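PDB 3MW6: uncharacterized protein NMB1681 from Neisseria meningitidis, which is a FinO-like RNA chaperone of the ProQ/FinO family and probably acts by binding RNA. Local coordinates for residues A[113-116]-A[117-121]. Numbering follows the deposited sequence.
Sequences PFVQ and QALQQ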
# COMPACT_ATOMS: atom_id res chain seq x y z
N PRO A 113 -1.24 0.93 -13.75
CA PRO A 113 -2.13 1.26 -14.85
C PRO A 113 -3.30 2.14 -14.43
O PRO A 113 -3.63 3.10 -15.15
CB PRO A 113 -2.63 -0.10 -15.30
CG PRO A 113 -1.46 -1.00 -15.07
CD PRO A 113 -0.76 -0.46 -13.83
N PHE A 114 -3.94 1.84 -13.30
CA PHE A 114 -5.11 2.62 -12.89
C PHE A 114 -4.75 4.05 -12.55
O PHE A 114 -5.56 4.95 -12.73
CB PHE A 114 -5.87 1.95 -11.76
CG PHE A 114 -6.67 0.78 -12.21
CD1 PHE A 114 -6.06 -0.45 -12.39
CD2 PHE A 114 -8.01 0.90 -12.48
CE1 PHE A 114 -6.78 -1.55 -12.82
CE2 PHE A 114 -8.75 -0.19 -12.92
CZ PHE A 114 -8.13 -1.42 -13.09
N VAL A 115 -3.52 4.26 -12.08
CA VAL A 115 -3.02 5.60 -11.80
C VAL A 115 -2.62 6.32 -13.08
O VAL A 115 -2.90 7.50 -13.21
CB VAL A 115 -1.82 5.56 -10.83
CG1 VAL A 115 -1.16 6.93 -10.73
CG2 VAL A 115 -2.30 5.11 -9.48
N GLN A 116 -1.96 5.63 -14.01
CA GLN A 116 -1.62 6.20 -15.31
C GLN A 116 -2.86 6.78 -15.98
O GLN A 116 -2.83 7.88 -16.52
CB GLN A 116 -0.99 5.16 -16.23
CG GLN A 116 0.26 4.50 -15.68
CD GLN A 116 1.40 5.47 -15.52
OE1 GLN A 116 2.46 5.31 -16.13
NE2 GLN A 116 1.21 6.48 -14.68
N GLN A 117 -3.94 6.02 -15.94
CA GLN A 117 -5.25 6.50 -16.36
C GLN A 117 -5.70 7.70 -15.50
O GLN A 117 -5.87 8.80 -16.02
CB GLN A 117 -6.29 5.38 -16.28
CG GLN A 117 -7.59 5.73 -16.97
CD GLN A 117 -8.59 4.60 -16.93
OE1 GLN A 117 -8.62 3.81 -15.99
NE2 GLN A 117 -9.44 4.53 -17.95
N ALA A 118 -5.87 7.48 -14.20
CA ALA A 118 -6.40 8.50 -13.28
C ALA A 118 -5.66 9.85 -13.29
O ALA A 118 -6.29 10.90 -13.18
CB ALA A 118 -6.50 7.96 -11.85
N LEU A 119 -4.33 9.81 -13.39
CA LEU A 119 -3.54 11.04 -13.45
C LEU A 119 -3.79 11.79 -14.76
O LEU A 119 -3.79 13.02 -14.78
CB LEU A 119 -2.05 10.75 -13.29
CG LEU A 119 -1.43 11.08 -11.93
CD1 LEU A 119 -2.36 10.71 -10.81
CD2 LEU A 119 -0.08 10.39 -11.74
N GLN A 120 -3.98 11.03 -15.84
CA GLN A 120 -4.30 11.61 -17.15
C GLN A 120 -5.69 12.25 -17.18
O GLN A 120 -5.90 13.30 -17.81
CB GLN A 120 -4.21 10.55 -18.24
CG GLN A 120 -2.80 10.22 -18.67
CD GLN A 120 -2.78 9.52 -20.01
OE1 GLN A 120 -1.74 9.39 -20.65
NE2 GLN A 120 -3.96 9.10 -20.47
N GLN A 121 -6.64 11.61 -16.50
CA GLN A 121 -8.00 12.14 -16.39
C GLN A 121 -8.00 13.42 -15.56
O GLN A 121 -8.51 14.45 -16.00
CB GLN A 121 -8.93 11.10 -15.77
CG GLN A 121 -9.16 9.87 -16.64
CD GLN A 121 -9.90 8.75 -15.92
OE1 GLN A 121 -9.83 8.64 -14.70
NE2 GLN A 121 -10.59 7.91 -16.68
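Val115 lies alongside Leu119, one helical turn further on, and the two side chains point the same way. Val115 CG1 does the touching: it sits 3.8 Å from Leu119 CD2 and reaches Leu119 CD1 as well. With chi1 at 170°, Val115 turns CG1 away from its own backbone N and on toward the next turn, where the leucine fork meets it. The backbone bonds beneath are those of the first turns of an alpha helix. Pro113 O, Phe114 O and Val115 O accept from the amides of Gln117, Ala118 and Leu119 in turn. The last of these is short, with Leu119 N 2.7 Å from Val115 O. The fourth bond, Gln120 N to Gln116 O, is weak at 3.4 Å. Its N-H...O angle is 149°. Gln120 CG also lies against that oxygen, 3.2 Å from Gln116 O. Gln116 and Gln117 are exposed. At the N-terminal end of the helix, Pro113 packs on Pro113 of the second subunit. Val115 and Ala118 are buried instead and face helix 78-86. The segments 113-116 and 117-121 belong to the last helix, 113-124, whose inner face packs on helix 78-86: Val115 rests on Leu81, and Ala118 and Leu119 on Lys82.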